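Side-chain contact in glucose 1-dehydrogenase (Haloferax mediterranei, PDB 2B5W), which catalyses the NAD(P)+-dependent oxidation of D-glucose to gluconolactone, preferring NADP+ and using a catalytic zinc ion: residues Leu184-Leu189 with Ile215-Glu220. The protein carries 1 engineered substitution. Numbering follows the deposited sequence.
Sequences LGLLTL and IDIIEE. With NAP (NADP nicotinamide-adenine-dinucleotide phosphate), chain I.
The carbonyl oxygen of Leu184 accepts two hydrogen bonds, one from Thr188 OG1 at 2.7 Å and one from the amide Thr188 N at 2.9 Å. The two donors arrive from opposite faces of the carbonyl plane. Thr188 OG1 also hydrogen-bonds with Thr155 OG1 of helix 149-164, so this buried hydroxyl has two partners. In the first turn of helix 183-194, Leu184 N donates to NADP O1N (3.2 Å, 150° at the hydrogen), while Leu184 CD2 lies 3.8 Å from NADP C6N at the nicotinamide ring.

Across to segment 215-220 of helix 213-220 the contact is entirely apolar. The axes of the two short segments run nearly parallel (11°) and 10.6 Å apart. Leu186 CD2 meets Ile218 CG1 at 3.8 Å, the two side chains crossing at about a right angle, and Ile217 CG2 adds a looser touch on the same methyl. With its CG anti to the backbone N (chi1 -176°), Leu189 brings CD2 to 4.0 Å from Ile218 CG1, which therefore meets both leucines.

In the Rossmann-type parallel sheet these helices form successive beta-alpha-beta crossovers, 175-179 to 201-206 and 201-206 to 224-227; Cys204 touches Leu189 and Ile218. With no hydrogen bond between the segments, their contribution to holding the helices side by side is apolar packing, probably through dispersion and water exclusion, whereas helix 183-194 turns polar bonds to the cofactor phosphate.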
loop_
_atom_site.group_PDB
_atom_site.type_symbol
_atom_site.label_atom_id
_atom_site.label_comp_id
_atom_site.label_asym_id
_atom_site.label_seq_id
_atom_site.Cartn_x
_atom_site.Cartn_y
_atom_site.Cartn_z
ATOM N N LEU A 184 -11.990 18.272 4.584
ATOM C CA LEU A 184 -11.730 16.818 4.658
ATOM C C LEU A 184 -10.624 16.496 5.691
ATOM O O LEU A 184 -10.747 15.594 6.529
ATOM C CB LEU A 184 -11.407 16.230 3.276
ATOM C CG LEU A 184 -11.196 14.704 3.271
ATOM C CD1 LEU A 184 -12.439 13.941 3.743
ATOM C CD2 LEU A 184 -10.705 14.215 1.897
ATOM N N GLY A 185 -9.538 17.250 5.646
ATOM C CA GLY A 185 -8.461 17.052 6.585
ATOM C C GLY A 185 -8.886 17.291 8.014
ATOM O O GLY A 185 -8.545 16.516 8.888
ATOM N N LEU A 186 -9.680 18.329 8.273
ATOM C CA LEU A 186 -10.047 18.626 9.646
ATOM C C LEU A 186 -11.050 17.586 10.164
ATOM O O LEU A 186 -10.979 17.151 11.299
ATOM C CB LEU A 186 -10.621 20.029 9.780
ATOM C CG LEU A 186 -9.622 21.138 9.432
ATOM C CD1 LEU A 186 -10.322 22.484 9.452
ATOM C CD2 LEU A 186 -8.507 21.195 10.413
ATOM N N LEU A 187 -12.011 17.204 9.317
ATOM C CA LEU A 187 -12.927 16.122 9.699
ATOM C C LEU A 187 -12.141 14.843 10.026
ATOM O O LEU A 187 -12.393 14.168 11.041
ATOM C CB LEU A 187 -13.897 15.867 8.541
ATOM C CG LEU A 187 -15.158 15.076 8.723
ATOM C CD1 LEU A 187 -16.042 15.726 9.758
ATOM C CD2 LEU A 187 -15.842 15.019 7.346
ATOM N N THR A 188 -11.170 14.529 9.178
ATOM C CA THR A 188 -10.351 13.365 9.343
ATOM C C THR A 188 -9.565 13.411 10.653
ATOM O O THR A 188 -9.475 12.420 11.365
ATOM C CB THR A 188 -9.430 13.178 8.155
ATOM O OG1 THR A 188 -10.217 12.977 6.973
ATOM C CG2 THR A 188 -8.576 11.993 8.301
ATOM N N LEU A 189 -9.024 14.576 10.985
ATOM C CA LEU A 189 -8.275 14.713 12.224
ATOM C C LEU A 189 -9.152 14.381 13.457
ATOM O O LEU A 189 -8.707 13.684 14.362
ATOM C CB LEU A 189 -7.694 16.124 12.284
ATOM C CG LEU A 189 -6.790 16.455 13.466
ATOM C CD1 LEU A 189 -5.528 15.667 13.428
ATOM C CD2 LEU A 189 -6.536 17.977 13.482
ATOM N N ILE A 215 -6.309 26.520 12.308
ATOM C CA ILE A 215 -5.333 26.322 13.366
ATOM C C ILE A 215 -6.032 26.147 14.714
ATOM O O ILE A 215 -5.682 25.302 15.542
ATOM C CB ILE A 215 -4.344 27.516 13.427
ATOM C CG1 ILE A 215 -3.580 27.630 12.101
ATOM C CG2 ILE A 215 -3.369 27.321 14.609
ATOM C CD1 ILE A 215 -2.519 28.811 12.039
ATOM N N ASP A 216 -7.050 26.973 14.948
ATOM C CA ASP A 216 -7.730 26.910 16.183
ATOM C C ASP A 216 -8.397 25.530 16.365
ATOM O O ASP A 216 -8.354 24.965 17.424
ATOM C CB ASP A 216 -8.798 27.986 16.266
ATOM C CG ASP A 216 -8.254 29.400 16.401
ATOM O OD1 ASP A 216 -7.061 29.557 16.715
ATOM O OD2 ASP A 216 -9.028 30.379 16.192
ATOM N N ILE A 217 -9.006 24.995 15.284
ATOM C CA ILE A 217 -9.637 23.672 15.390
ATOM C C ILE A 217 -8.593 22.603 15.657
ATOM O O ILE A 217 -8.743 21.748 16.521
ATOM C CB ILE A 217 -10.431 23.357 14.097
ATOM C CG1 ILE A 217 -11.773 24.063 14.133
ATOM C CG2 ILE A 217 -10.654 21.830 13.978
ATOM C CD1 ILE A 217 -12.517 24.033 12.814
ATOM N N ILE A 218 -7.499 22.645 14.927
ATOM C CA ILE A 218 -6.416 21.694 15.139
ATOM C C ILE A 218 -5.960 21.693 16.591
ATOM O O ILE A 218 -5.853 20.675 17.205
ATOM C CB ILE A 218 -5.235 22.039 14.225
ATOM C CG1 ILE A 218 -5.574 21.756 12.769
ATOM C CG2 ILE A 218 -3.979 21.244 14.619
ATOM C CD1 ILE A 218 -4.697 22.471 11.767
ATOM N N GLU A 219 -5.706 22.874 17.141
ATOM C CA GLU A 219 -5.198 22.971 18.503
ATOM C C GLU A 219 -6.230 22.603 19.573
ATOM O O GLU A 219 -5.888 22.044 20.608
ATOM C CB GLU A 219 -4.573 24.367 18.707
ATOM C CG GLU A 219 -3.324 24.489 17.854
ATOM C CD GLU A 219 -2.503 25.764 18.097
ATOM O OE1 GLU A 219 -3.108 26.795 18.419
ATOM O OE2 GLU A 219 -1.265 25.732 17.906
ATOM N N GLU A 220 -7.491 22.933 19.319
ATOM C CA GLU A 220 -8.582 22.618 20.231
ATOM C C GLU A 220 -8.835 21.111 20.301
ATOM O O GLU A 220 -9.201 20.581 21.350
ATOM C CB GLU A 220 -9.823 23.420 19.890
ATOM C CG GLU A 220 -10.900 23.370 20.955
ATOM C CD GLU A 220 -10.538 24.170 22.199
ATOM O OE1 GLU A 220 -9.700 25.096 22.113
ATOM O OE2 GLU A 220 -11.098 23.851 23.264
HETATM P PA NAP I . -9.366 21.906 0.182
HETATM O O1A NAP I . -8.911 22.581 -1.022
HETATM O O2A NAP I . -10.494 22.653 0.909
HETATM O O5B NAP I . -8.189 21.720 1.215
HETATM C C5B NAP I . -6.856 21.465 0.863
HETATM C C4B NAP I . -6.090 22.147 1.975
HETATM O O4B NAP I . -4.739 21.758 1.864
HETATM C C3B NAP I . -6.150 23.686 1.914
HETATM O O3B NAP I . -6.677 24.264 3.098
HETATM C C2B NAP I . -4.696 24.095 1.675
HETATM O O2B NAP I . -4.266 25.228 2.411
HETATM C C1B NAP I . -3.928 22.880 2.137
HETATM N N9A NAP I . -2.673 22.743 1.423
HETATM C C8A NAP I . -2.506 22.616 0.064
HETATM N N7A NAP I . -1.187 22.522 -0.193
HETATM C C5A NAP I . -0.507 22.637 0.997
HETATM C C6A NAP I . 0.845 22.625 1.354
HETATM N N6A NAP I . 1.838 22.549 0.443
HETATM N N1A NAP I . 1.196 22.752 2.678
HETATM C C2A NAP I . 0.236 22.863 3.662
HETATM N N3A NAP I . -1.107 22.881 3.325
HETATM C C4A NAP I . -1.463 22.754 2.023
HETATM O O3 NAP I . -10.027 20.500 -0.169
HETATM P PN NAP I . -10.824 19.428 0.746
HETATM O O1N NAP I . -10.301 19.378 2.141
HETATM O O2N NAP I . -12.303 19.475 0.514
HETATM O O5D NAP I . -10.131 18.275 -0.115
HETATM C C5D NAP I . -8.791 17.896 0.131
HETATM C C4D NAP I . -8.244 17.061 -1.026
HETATM O O4D NAP I . -8.979 15.834 -1.069
HETATM C C3D NAP I . -8.409 17.717 -2.399
HETATM O O3D NAP I . -7.262 17.509 -3.199
HETATM C C2D NAP I . -9.632 17.007 -2.970
HETATM O O2D NAP I . -9.736 17.026 -4.370
HETATM C C1D NAP I . -9.445 15.602 -2.397
HETATM N N1N NAP I . -10.664 14.802 -2.226
HETATM C C2N NAP I . -10.563 13.511 -2.645
HETATM C C3N NAP I . -11.609 12.656 -2.446
HETATM C C7N NAP I . -11.341 11.216 -2.772
HETATM O O7N NAP I . -12.505 10.453 -2.738
HETATM N N7N NAP I . -10.077 10.800 -3.060
HETATM C C4N NAP I . -12.809 13.076 -1.859
HETATM C C5N NAP I . -12.893 14.393 -1.425
HETATM C C6N NAP I . -11.796 15.252 -1.589
HETATM P P2B NAP I . -4.382 26.762 1.801
HETATM O O1X NAP I . -5.754 27.176 1.653
HETATM O O2X NAP I . -3.594 27.588 2.839
HETATM O O3X NAP I . -3.669 26.809 0.446
#